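Local coordinates for uncharacterized protein (Thermus thermophilus HB8, PDB 6SCE), which acts as a DNA nuclease in type III CRISPR defence and is switched on by cyclic oligoadenylate, at residues A[68-73]-A[90-95]; A[7-12]-A[83-88]; A[107-112]-A[383-388]. One frame throughout, in Å; residues are numbered along the deposited sequence.

Contact 1: A[68-73]-A[90-95]; sequences PLEKGL and KYWAVR. With nucleotides of chain B.
The indole of Trp92 is filled in on both faces. Over one lies Leu69, whose CB stands 3.7 Å above the centroid of the six-membered ring and only 9° off its normal, a CH-pi contact, while its CD1 reaches on over CG. The opposite face takes Tyr91, with CE2 3.7 Å above the indole plane near the rim. At the edge, Glu70 OE2 lies 3.8 Å from Trp92 CH2, its carboxylate turned 88° from the ring, and Leu73 CD1 lies beside CZ3 of the same ring. The second flat group, the guanidinium of Arg95, has Leu73 CD1 and Trp92 CZ3 over the same face and a water at its edge. That water joins the charges: it donates to Glu70 OE2 at 2.6 Å and accepts from Arg95 NH2, also at 2.6 Å, whereas the direct salt bridge from OE2 to NH1 is long. Arg95 is further steadied within its own helix, NH1 donating to Tyr91 OH at 3.1 Å. An alanine in place of Trp92 would probably loosen the loop on the helix, since it removes the face that Leu69 packs over and the rim met by Leu73. At the start of the same helix Lys90 holds nucleotide A1 of chain B, its backbone N bonding OP1 at 3.0 Å and its NZ bonding OP2 at 2.7 Å; NZ also donates to Asn380 O and Gly382 O. The contact thus seats the loop after strand 64-67, with its 3-10 turn at 70-72, on helix 90-100, which packs against the sheet of the N-terminal, probably CARF, domain; Leu69 and Leu73 also meet Phe96 there, while Lys90, Ala93 and Val94 face helix 384-393.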
loop_
_atom_site.group_PDB
_atom_site.type_symbol
_atom_site.label_atom_id
_atom_site.label_comp_id
_atom_site.label_asym_id
_atom_site.label_seq_id
_atom_site.Cartn_x
_atom_site.Cartn_y
_atom_site.Cartn_z
ATOM N N PRO A 68 -20.409 -11.677 11.980
ATOM C CA PRO A 68 -19.045 -12.184 11.807
ATOM C C PRO A 68 -18.892 -12.871 10.461
ATOM O O PRO A 68 -19.849 -13.440 9.932
ATOM C CB PRO A 68 -18.892 -13.196 12.968
ATOM C CG PRO A 68 -19.861 -12.717 14.012
ATOM C CD PRO A 68 -21.042 -12.190 13.219
ATOM N N LEU A 69 -17.685 -12.845 9.920
ATOM C CA LEU A 69 -17.426 -13.439 8.601
ATOM C C LEU A 69 -17.850 -14.887 8.467
ATOM O O LEU A 69 -18.416 -15.297 7.442
ATOM C CB LEU A 69 -15.926 -13.298 8.256
ATOM C CG LEU A 69 -15.534 -12.003 7.546
ATOM C CD1 LEU A 69 -16.036 -11.995 6.118
ATOM C CD2 LEU A 69 -16.056 -10.781 8.263
ATOM N N GLU A 70 -17.577 -15.671 9.514
ATOM C CA GLU A 70 -17.911 -17.101 9.522
ATOM C C GLU A 70 -19.398 -17.362 9.360
ATOM O O GLU A 70 -19.790 -18.365 8.765
ATOM C CB GLU A 70 -17.431 -17.747 10.842
ATOM C CG GLU A 70 -15.907 -17.860 10.950
ATOM C CD GLU A 70 -15.322 -19.089 10.250
ATOM O OE1 GLU A 70 -16.053 -20.083 10.037
ATOM O OE2 GLU A 70 -14.104 -19.075 9.929
ATOM N N LYS A 71 -20.223 -16.465 9.889
ATOM C CA LYS A 71 -21.674 -16.582 9.756
ATOM C C LYS A 71 -22.136 -16.453 8.311
ATOM O O LYS A 71 -23.224 -16.893 7.964
ATOM C CB LYS A 71 -22.393 -15.571 10.658
ATOM C CG LYS A 71 -22.328 -15.938 12.137
ATOM C CD LYS A 71 -23.052 -17.261 12.388
ATOM N N GLY A 72 -21.303 -15.873 7.454
ATOM C CA GLY A 72 -21.607 -15.807 6.045
ATOM C C GLY A 72 -21.447 -17.120 5.340
ATOM O O GLY A 72 -21.886 -17.265 4.200
ATOM N N LEU A 73 -20.792 -18.086 5.998
ATOM C CA LEU A 73 -20.672 -19.447 5.475
ATOM C C LEU A 73 -21.761 -20.373 6.043
ATOM O O LEU A 73 -21.484 -21.374 6.718
ATOM C CB LEU A 73 -19.273 -20.001 5.786
ATOM C CG LEU A 73 -18.133 -19.136 5.253
ATOM C CD1 LEU A 73 -16.786 -19.739 5.643
ATOM C CD2 LEU A 73 -18.213 -18.965 3.746
ATOM N N LYS A 90 -9.136 -10.115 0.235
ATOM C CA LYS A 90 -9.458 -11.016 -0.861
ATOM C C LYS A 90 -9.589 -12.488 -0.409
ATOM O O LYS A 90 -10.279 -13.291 -1.044
ATOM C CB LYS A 90 -8.430 -10.867 -2.003
ATOM C CG LYS A 90 -8.513 -9.457 -2.576
ATOM C CD LYS A 90 -7.540 -9.121 -3.688
ATOM C CE LYS A 90 -6.114 -8.990 -3.262
ATOM N NZ LYS A 90 -5.604 -7.596 -3.120
ATOM N N TYR A 91 -8.915 -12.824 0.685
ATOM C CA TYR A 91 -9.057 -14.111 1.319
ATOM C C TYR A 91 -10.521 -14.502 1.512
ATOM O O TYR A 91 -10.894 -15.619 1.223
ATOM C CB TYR A 91 -8.319 -14.083 2.657
ATOM C CG TYR A 91 -8.561 -15.285 3.535
ATOM C CD1 TYR A 91 -7.833 -16.476 3.378
ATOM C CD2 TYR A 91 -9.518 -15.232 4.547
ATOM C CE1 TYR A 91 -8.070 -17.580 4.203
ATOM C CE2 TYR A 91 -9.758 -16.317 5.359
ATOM C CZ TYR A 91 -9.030 -17.485 5.198
ATOM O OH TYR A 91 -9.323 -18.541 6.045
ATOM N N TRP A 92 -11.326 -13.588 2.041
ATOM C CA TRP A 92 -12.713 -13.853 2.306
ATOM C C TRP A 92 -13.544 -13.868 1.042
ATOM O O TRP A 92 -14.489 -14.610 0.974
ATOM C CB TRP A 92 -13.268 -12.882 3.352
ATOM C CG TRP A 92 -12.855 -13.282 4.712
ATOM C CD1 TRP A 92 -11.916 -12.696 5.535
ATOM C CD2 TRP A 92 -13.329 -14.437 5.392
ATOM N NE1 TRP A 92 -11.817 -13.431 6.706
ATOM C CE2 TRP A 92 -12.678 -14.495 6.637
ATOM C CE3 TRP A 92 -14.270 -15.419 5.068
ATOM C CZ2 TRP A 92 -12.949 -15.507 7.571
ATOM C CZ3 TRP A 92 -14.534 -16.422 5.995
ATOM C CH2 TRP A 92 -13.861 -16.451 7.227
ATOM N N ALA A 93 -13.170 -13.086 0.031
ATOM C CA ALA A 93 -13.814 -13.206 -1.269
ATOM C C ALA A 93 -13.656 -14.630 -1.790
ATOM O O ALA A 93 -14.612 -15.245 -2.295
ATOM C CB ALA A 93 -13.238 -12.214 -2.254
ATOM N N VAL A 94 -12.454 -15.164 -1.661
ATOM C CA VAL A 94 -12.221 -16.510 -2.148
ATOM C C VAL A 94 -13.091 -17.536 -1.403
ATOM O O VAL A 94 -13.707 -18.407 -2.043
ATOM C CB VAL A 94 -10.752 -16.895 -2.038
ATOM C CG1 VAL A 94 -10.565 -18.383 -2.273
ATOM C CG2 VAL A 94 -9.921 -16.097 -3.031
ATOM N N ARG A 95 -13.133 -17.428 -0.088
ATOM C CA ARG A 95 -13.928 -18.361 0.736
ATOM C C ARG A 95 -15.435 -18.231 0.499
ATOM O O ARG A 95 -16.138 -19.239 0.342
ATOM C CB ARG A 95 -13.605 -18.185 2.188
ATOM C CG ARG A 95 -12.155 -18.629 2.449
ATOM C CD ARG A 95 -11.850 -18.895 3.871
ATOM N NE ARG A 95 -12.698 -19.968 4.389
ATOM C CZ ARG A 95 -12.864 -20.210 5.674
ATOM N NH1 ARG A 95 -12.206 -19.501 6.577
ATOM N NH2 ARG A 95 -13.701 -21.170 6.057
ATOM P P A B 1 -6.536 -6.898 0.468
ATOM O OP1 A B 1 -6.741 -8.381 0.436
ATOM O OP2 A B 1 -6.287 -6.211 -0.859
ATOM O "O5'" A B 1 -7.818 -6.281 1.191
ATOM C "C5'" A B 1 -8.222 -4.932 0.972
ATOM C "C4'" A B 1 -8.938 -4.450 2.210
ATOM O "O4'" A B 1 -7.970 -4.238 3.272
ATOM C "C3'" A B 1 -9.680 -3.125 2.008
ATOM O "O3'" A B 1 -11.067 -3.421 1.805
ATOM C "C2'" A B 1 -9.381 -2.364 3.309
ATOM O "O2'" A B 1 -10.330 -2.663 4.310
ATOM C "C1'" A B 1 -8.004 -2.892 3.690
ATOM N N9 A B 1 -6.882 -2.191 3.060
ATOM C C8 A B 1 -5.806 -2.774 2.452
ATOM N N7 A B 1 -4.958 -1.890 1.993
ATOM C C5 A B 1 -5.497 -0.662 2.340
ATOM C C6 A B 1 -5.061 0.660 2.128
ATOM N N6 A B 1 -3.939 0.962 1.480
ATOM N N1 A B 1 -5.838 1.661 2.607
ATOM C C2 A B 1 -6.973 1.333 3.243
ATOM N N3 A B 1 -7.486 0.127 3.485
ATOM C C4 A B 1 -6.691 -0.839 2.999
HETATM O O HOH W 1 -13.760 -21.269 8.614
#

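Contact 2: A[7-12]-A[83-88]; sequences LCLLGN and VNLTGG. With nucleotides of chain B.
A water between the two segments is the best-held polar atom, gripped by three bonds: it donates to Leu9 O at 2.7 Å and to Asn84 O at 2.8 Å, and accepts from Gly87 N. It sits where regular pairing between parallel strands 5-10 and 81-84 stops and the chain loops out before Gly87 returns to Leu9, on the usual ligand side of a Rossmann-like sheet, consistent with a CARF domain. Up to there, Asn84 N gives a straight bond to Leu7 O at 2.9 Å, and Leu9 N follows with a longer one to Asn84 O at 3.3 Å, so Asn84 O serves both strand and water. The side chain of Asn84 turns the chain: OD1 accepts from Thr86 N in an Asx turn, from above the carbonyl plane, and ND2 donates to Tyr6 OH. Gly87 then passes close beside Leu9, where a CB would stand 2.0 Å from Leu9 O. The loops that follow the two strands hold the bound oligoadenylate. Asn12 N meets O2' of A1 of chain B, and Asn12 ND2 donates to its N3 at 3.0 Å. Gly88 N points almost straight at OP2 of A2 of chain B, 2.9 Å away.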
loop_
_atom_site.group_PDB
_atom_site.type_symbol
_atom_site.label_atom_id
_atom_site.label_comp_id
_atom_site.label_asym_id
_atom_site.label_seq_id
_atom_site.Cartn_x
_atom_site.Cartn_y
_atom_site.Cartn_z
ATOM N N LEU A 7 -26.085 -9.506 0.565
ATOM C CA LEU A 7 -24.993 -10.009 1.420
ATOM C C LEU A 7 -23.669 -9.389 0.962
ATOM O O LEU A 7 -23.316 -9.500 -0.200
ATOM C CB LEU A 7 -24.869 -11.529 1.271
ATOM C CG LEU A 7 -26.147 -12.334 1.641
ATOM C CD1 LEU A 7 -25.850 -13.812 1.610
ATOM C CD2 LEU A 7 -26.717 -11.943 2.974
ATOM N N CYS A 8 -22.932 -8.777 1.870
ATOM C CA CYS A 8 -21.821 -7.903 1.450
ATOM C C CYS A 8 -20.653 -7.914 2.419
ATOM O O CYS A 8 -20.776 -7.519 3.574
ATOM C CB CYS A 8 -22.387 -6.498 1.313
ATOM S SG CYS A 8 -21.293 -5.248 0.585
ATOM N N LEU A 9 -19.489 -8.302 1.929
ATOM C CA LEU A 9 -18.264 -8.117 2.677
ATOM C C LEU A 9 -18.035 -6.615 2.828
ATOM O O LEU A 9 -18.198 -5.845 1.880
ATOM C CB LEU A 9 -17.089 -8.768 1.948
ATOM C CG LEU A 9 -17.141 -10.253 1.618
ATOM C CD1 LEU A 9 -15.834 -10.654 0.944
ATOM C CD2 LEU A 9 -17.378 -11.045 2.893
ATOM N N LEU A 10 -17.688 -6.187 4.028
ATOM C CA LEU A 10 -17.501 -4.771 4.313
ATOM C C LEU A 10 -16.144 -4.507 4.964
ATOM O O LEU A 10 -15.911 -4.886 6.122
ATOM C CB LEU A 10 -18.635 -4.271 5.210
ATOM C CG LEU A 10 -18.646 -2.779 5.504
ATOM C CD1 LEU A 10 -18.820 -1.992 4.201
ATOM C CD2 LEU A 10 -19.717 -2.456 6.546
ATOM N N GLY A 11 -15.250 -3.871 4.217
ATOM C CA GLY A 11 -13.956 -3.432 4.736
ATOM C C GLY A 11 -13.962 -1.962 5.083
ATOM O O GLY A 11 -14.996 -1.396 5.452
ATOM N N ASN A 12 -12.801 -1.327 4.984
ATOM C CA ASN A 12 -12.684 0.049 5.363
ATOM C C ASN A 12 -13.581 0.986 4.570
ATOM O O ASN A 12 -14.171 1.913 5.130
ATOM C CB ASN A 12 -11.231 0.547 5.224
ATOM C CG ASN A 12 -10.335 -0.000 6.304
ATOM O OD1 ASN A 12 -10.807 -0.343 7.398
ATOM N ND2 ASN A 12 -9.059 -0.166 5.982
ATOM N N VAL A 83 -24.661 -11.370 -3.610
ATOM C CA VAL A 83 -23.479 -11.405 -2.760
ATOM C C VAL A 83 -22.345 -10.598 -3.384
ATOM O O VAL A 83 -21.849 -10.970 -4.434
ATOM C CB VAL A 83 -23.006 -12.854 -2.542
ATOM C CG1 VAL A 83 -21.906 -12.922 -1.520
ATOM C CG2 VAL A 83 -24.167 -13.719 -2.097
ATOM N N ASN A 84 -21.934 -9.512 -2.704
ATOM C CA ASN A 84 -20.860 -8.642 -3.189
ATOM C C ASN A 84 -19.564 -9.040 -2.507
ATOM O O ASN A 84 -19.471 -8.930 -1.309
ATOM C CB ASN A 84 -21.232 -7.175 -2.912
ATOM C CG ASN A 84 -20.207 -6.163 -3.438
ATOM O OD1 ASN A 84 -19.164 -6.525 -3.972
ATOM N ND2 ASN A 84 -20.502 -4.863 -3.231
ATOM N N LEU A 85 -18.564 -9.481 -3.283
ATOM C CA LEU A 85 -17.273 -9.952 -2.736
ATOM C C LEU A 85 -16.113 -8.969 -2.820
ATOM O O LEU A 85 -14.969 -9.317 -2.502
ATOM C CB LEU A 85 -16.846 -11.231 -3.442
ATOM C CG LEU A 85 -17.868 -12.368 -3.425
ATOM C CD1 LEU A 85 -17.291 -13.594 -4.104
ATOM C CD2 LEU A 85 -18.346 -12.648 -2.035
ATOM N N THR A 86 -16.397 -7.731 -3.207
ATOM C CA THR A 86 -15.341 -6.721 -3.356
ATOM C C THR A 86 -14.714 -6.293 -2.037
ATOM O O THR A 86 -13.520 -6.035 -1.959
ATOM C CB THR A 86 -15.905 -5.526 -4.157
ATOM O OG1 THR A 86 -16.051 -5.930 -5.527
ATOM C CG2 THR A 86 -14.957 -4.314 -4.140
ATOM N N GLY A 87 -15.535 -6.219 -0.991
ATOM C CA GLY A 87 -15.121 -5.682 0.256
ATOM C C GLY A 87 -14.088 -6.512 1.000
ATOM O O GLY A 87 -14.064 -7.761 0.963
ATOM N N GLY A 88 -13.225 -5.799 1.715
ATOM C CA GLY A 88 -12.332 -6.445 2.645
ATOM C C GLY A 88 -11.270 -7.297 1.993
ATOM O O GLY A 88 -10.995 -7.170 0.795
ATOM P P A B 1 -6.536 -6.898 0.468
ATOM O OP1 A B 1 -6.741 -8.381 0.436
ATOM O OP2 A B 1 -6.287 -6.211 -0.859
ATOM O "O5'" A B 1 -7.818 -6.281 1.191
ATOM C "C5'" A B 1 -8.222 -4.932 0.972
ATOM C "C4'" A B 1 -8.938 -4.450 2.210
ATOM O "O4'" A B 1 -7.970 -4.238 3.272
ATOM C "C3'" A B 1 -9.680 -3.125 2.008
ATOM O "O3'" A B 1 -11.067 -3.421 1.805
ATOM C "C2'" A B 1 -9.381 -2.364 3.309
ATOM O "O2'" A B 1 -10.330 -2.663 4.310
ATOM C "C1'" A B 1 -8.004 -2.892 3.690
ATOM N N9 A B 1 -6.882 -2.191 3.060
ATOM C C8 A B 1 -5.806 -2.774 2.452
ATOM N N7 A B 1 -4.958 -1.890 1.993
ATOM C C5 A B 1 -5.497 -0.662 2.340
ATOM C C6 A B 1 -5.061 0.660 2.128
ATOM N N6 A B 1 -3.939 0.962 1.480
ATOM N N1 A B 1 -5.838 1.661 2.607
ATOM C C2 A B 1 -6.973 1.333 3.243
ATOM N N3 A B 1 -7.486 0.127 3.485
ATOM C C4 A B 1 -6.691 -0.839 2.999
ATOM P P A B 2 -12.112 -2.267 1.389
ATOM O OP1 A B 2 -11.796 -0.931 1.984
ATOM O OP2 A B 2 -13.463 -2.911 1.545
ATOM O "O5'" A B 2 -11.815 -2.156 -0.184
ATOM C "C5'" A B 2 -12.262 -3.230 -1.045
ATOM C "C4'" A B 2 -11.929 -2.892 -2.476
ATOM O "O4'" A B 2 -12.729 -1.747 -2.878
ATOM C "C3'" A B 2 -10.478 -2.527 -2.757
ATOM O "O3'" A B 2 -10.026 -3.102 -3.981
ATOM C "C2'" A B 2 -10.524 -1.008 -2.900
ATOM O "O2'" A B 2 -9.523 -0.518 -3.765
ATOM C "C1'" A B 2 -11.902 -0.811 -3.515
ATOM N N9 A B 2 -12.455 0.522 -3.368
ATOM C C8 A B 2 -12.098 1.483 -2.449
ATOM N N7 A B 2 -12.745 2.607 -2.624
ATOM C C5 A B 2 -13.556 2.385 -3.727
ATOM C C6 A B 2 -14.471 3.205 -4.417
ATOM N N6 A B 2 -14.674 4.489 -4.132
ATOM N N1 A B 2 -15.144 2.646 -5.451
ATOM C C2 A B 2 -14.853 1.384 -5.792
ATOM N N3 A B 2 -14.006 0.522 -5.228
ATOM C C4 A B 2 -13.378 1.098 -4.194
HETATM O O HOH W 2 -18.294 -6.441 -0.733
#

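Contact 3: A[107-112]-A[383-388]; sequences VFLVEG and TTAMAL. With nucleotides of chain B.
This is a buried strand-to-helix contact, probably between two domains: strand 105-111 of the N-terminal sheet meets the N-terminal end of helix 384-393, which follows strand 375-378 of another sheet. The N-to-C directions of strand 107-111 and helix 384-388 lie 134° apart. Leu109 carries the apolar half, its two methyls dividing the work: CD1 presses on the helix backbone, 3.5 Å from Ala385 CA, while CD2 meets Leu388 CD1 tip to tip at 3.8 Å and also touches Thr384 CG2. Two residues further along the strand, Glu111 bends at chi2 (49°) and crosses Thr383 at about a right angle, bringing OE1 to 3.5 Å from Thr383 CB. Glu111 OE1 accepts from a water at 2.5 Å, and that water accepts in turn from Ala385 N at 3.1 Å; OE1 is also hydrogen-bonded to His113 ND1. This water, itself held by Ala385 N at the helix start, would probably help to keep the buried carboxylate ionised. Both sheets have the strand order 3-2-1-4-5-6-7, consistent with two CARF domains set against each other around one activator. Thr383 is the N-cap of the helix: with chi1 at 63° its OG1 lies between backbone N and carbonyl carbon and accepts from Met386 N at 3.2 Å, and OG1 is also hydrogen-bonded to Pro351 O. The same helix start receives a phosphate of A3 of chain B, whose OP1 takes bonds from Thr384 N at 2.8 Å and from Thr384 OG1 at 2.6 Å. The helix dipole probably adds to this attraction. Met386, here a selenomethionine, is bent at chi3, and its SE rests against C2 of the A3 adenine.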
loop_
_atom_site.group_PDB
_atom_site.type_symbol
_atom_site.label_atom_id
_atom_site.label_comp_id
_atom_site.label_asym_id
_atom_site.label_seq_id
_atom_site.Cartn_x
_atom_site.Cartn_y
_atom_site.Cartn_z
ATOM N N VAL A 107 -23.602 -13.836 -7.422
ATOM C CA VAL A 107 -22.348 -13.418 -6.798
ATOM C C VAL A 107 -21.645 -12.470 -7.747
ATOM O O VAL A 107 -21.542 -12.733 -8.941
ATOM C CB VAL A 107 -21.450 -14.628 -6.505
ATOM C CG1 VAL A 107 -20.163 -14.194 -5.803
ATOM C CG2 VAL A 107 -22.205 -15.635 -5.647
ATOM N N PHE A 108 -21.155 -11.349 -7.210
ATOM C CA PHE A 108 -20.533 -10.356 -8.052
ATOM C C PHE A 108 -19.477 -9.538 -7.302
ATOM O O PHE A 108 -19.338 -9.654 -6.095
ATOM C CB PHE A 108 -21.606 -9.448 -8.662
ATOM C CG PHE A 108 -22.238 -8.476 -7.702
ATOM C CD1 PHE A 108 -23.194 -8.886 -6.794
ATOM C CD2 PHE A 108 -21.941 -7.127 -7.782
ATOM C CE1 PHE A 108 -23.789 -7.995 -5.925
ATOM C CE2 PHE A 108 -22.543 -6.214 -6.929
ATOM C CZ PHE A 108 -23.489 -6.652 -6.010
ATOM N N LEU A 109 -18.736 -8.764 -8.070
ATOM C CA LEU A 109 -17.718 -7.810 -7.582
ATOM C C LEU A 109 -18.033 -6.487 -8.238
ATOM O O LEU A 109 -18.655 -6.465 -9.306
ATOM C CB LEU A 109 -16.338 -8.189 -8.142
ATOM C CG LEU A 109 -15.813 -9.580 -7.998
ATOM C CD1 LEU A 109 -14.469 -9.728 -8.656
ATOM C CD2 LEU A 109 -15.726 -9.830 -6.491
ATOM N N VAL A 110 -17.545 -5.399 -7.659
ATOM C CA VAL A 110 -17.545 -4.095 -8.326
ATOM C C VAL A 110 -16.089 -3.667 -8.453
ATOM O O VAL A 110 -15.319 -3.693 -7.487
ATOM C CB VAL A 110 -18.414 -3.049 -7.608
ATOM C CG1 VAL A 110 -19.862 -3.480 -7.666
ATOM C CG2 VAL A 110 -18.022 -2.835 -6.138
ATOM N N GLU A 111 -15.695 -3.318 -9.667
ATOM C CA GLU A 111 -14.307 -3.133 -10.013
ATOM C C GLU A 111 -14.116 -1.741 -10.605
ATOM O O GLU A 111 -14.604 -1.455 -11.698
ATOM C CB GLU A 111 -13.946 -4.275 -10.970
ATOM C CG GLU A 111 -12.773 -4.047 -11.882
ATOM C CD GLU A 111 -11.549 -3.529 -11.168
ATOM O OE1 GLU A 111 -11.197 -4.116 -10.072
ATOM O OE2 GLU A 111 -10.971 -2.556 -11.751
ATOM N N GLY A 112 -13.433 -0.866 -9.868
ATOM C CA GLY A 112 -13.245 0.515 -10.289
ATOM C C GLY A 112 -11.821 0.990 -10.261
ATOM O O GLY A 112 -11.544 2.160 -9.926
ATOM N N THR A 383 -6.288 -6.687 -7.836
ATOM C CA THR A 383 -7.652 -6.396 -7.445
ATOM C C THR A 383 -8.361 -7.691 -7.077
ATOM O O THR A 383 -7.853 -8.777 -7.330
ATOM C CB THR A 383 -8.406 -5.750 -8.615
ATOM O OG1 THR A 383 -8.467 -6.703 -9.677
ATOM C CG2 THR A 383 -7.710 -4.469 -9.055
ATOM N N THR A 384 -9.546 -7.609 -6.494
ATOM C CA THR A 384 -10.292 -8.828 -6.159
ATOM C C THR A 384 -10.613 -9.652 -7.407
ATOM O O THR A 384 -10.480 -10.878 -7.397
ATOM C CB THR A 384 -11.560 -8.527 -5.336
ATOM O OG1 THR A 384 -11.188 -7.751 -4.189
ATOM C CG2 THR A 384 -12.211 -9.761 -4.879
ATOM N N ALA A 385 -10.945 -8.968 -8.505
ATOM C CA ALA A 385 -11.132 -9.622 -9.784
ATOM C C ALA A 385 -9.930 -10.439 -10.190
ATOM O O ALA A 385 -10.106 -11.604 -10.567
ATOM C CB ALA A 385 -11.486 -8.608 -10.874
HETATM N N MSE A 386 -8.738 -9.866 -10.075
HETATM C CA MSE A 386 -7.519 -10.538 -10.505
HETATM C C MSE A 386 -7.187 -11.723 -9.634
HETATM O O MSE A 386 -6.832 -12.800 -10.112
HETATM C CB MSE A 386 -6.383 -9.554 -10.571
HETATM C CG MSE A 386 -6.548 -8.456 -11.628
HETATM SE SE MSE A 386 -5.394 -6.928 -11.382
HETATM C CE MSE A 386 -3.658 -7.777 -11.442
ATOM N N ALA A 387 -7.319 -11.533 -8.328
ATOM C CA ALA A 387 -7.052 -12.598 -7.373
ATOM C C ALA A 387 -8.047 -13.753 -7.466
ATOM O O ALA A 387 -7.659 -14.926 -7.348
ATOM C CB ALA A 387 -7.018 -12.024 -5.976
ATOM N N LEU A 388 -9.328 -13.446 -7.644
ATOM C CA LEU A 388 -10.315 -14.493 -7.909
ATOM C C LEU A 388 -10.003 -15.246 -9.208
ATOM O O LEU A 388 -10.186 -16.458 -9.280
ATOM C CB LEU A 388 -11.717 -13.942 -7.932
ATOM C CG LEU A 388 -12.260 -13.503 -6.576
ATOM C CD1 LEU A 388 -13.678 -12.986 -6.710
ATOM C CD2 LEU A 388 -12.214 -14.643 -5.598
ATOM P P A B 3 -9.766 -4.679 -4.061
ATOM O OP1 A B 3 -10.617 -5.356 -5.121
ATOM O OP2 A B 3 -9.894 -5.314 -2.702
ATOM O "O5'" A B 3 -8.254 -4.677 -4.538
ATOM C "C5'" A B 3 -7.234 -3.873 -3.927
ATOM C "C4'" A B 3 -5.926 -4.251 -4.583
ATOM O "O4'" A B 3 -5.962 -3.884 -5.995
ATOM C "C3'" A B 3 -4.681 -3.592 -4.001
ATOM O "O3'" A B 3 -3.742 -4.624 -3.776
ATOM C "C2'" A B 3 -4.241 -2.632 -5.118
ATOM O "O2'" A B 3 -2.856 -2.368 -5.135
ATOM C "C1'" A B 3 -4.692 -3.404 -6.352
ATOM N N9 A B 3 -4.855 -2.583 -7.529
ATOM C C8 A B 3 -5.551 -1.400 -7.610
ATOM N N7 A B 3 -5.553 -0.904 -8.831
ATOM C C5 A B 3 -4.855 -1.832 -9.586
ATOM C C6 A B 3 -4.533 -1.880 -10.956
ATOM N N6 A B 3 -4.931 -0.954 -11.824
ATOM N N1 A B 3 -3.844 -2.962 -11.387
ATOM C C2 A B 3 -3.489 -3.903 -10.504
ATOM N N3 A B 3 -3.730 -3.963 -9.188
ATOM C C4 A B 3 -4.426 -2.879 -8.794
HETATM O O HOH W 3 -11.908 -6.081 -8.776
#

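How the contacts relate
The three contacts lie close together on one side of the chain. The centres of contacts 1 and 2 are about 9 Å apart, those of contacts 2 and 3 about 10 Å, and those of contacts 1 and 3 about 15 Å. Contacts 1 and 2 interleave along the chain, and contact 3 opens later, at 107-112, closing only at 383-388, in the sheet-bearing region of 293-417. Contacts 2 and 3 share a sheet, with strands 81-84 and 105-111 adjacent in it. Leu85 O and Leu9 pack on Ala93, so helix 90-100 backs the strands, while its Lys90 touches Thr384 of contact 3. A1 and A2 are met from the N-terminal side and A3 from helix 384-393, which fits activation by ligand binding between them.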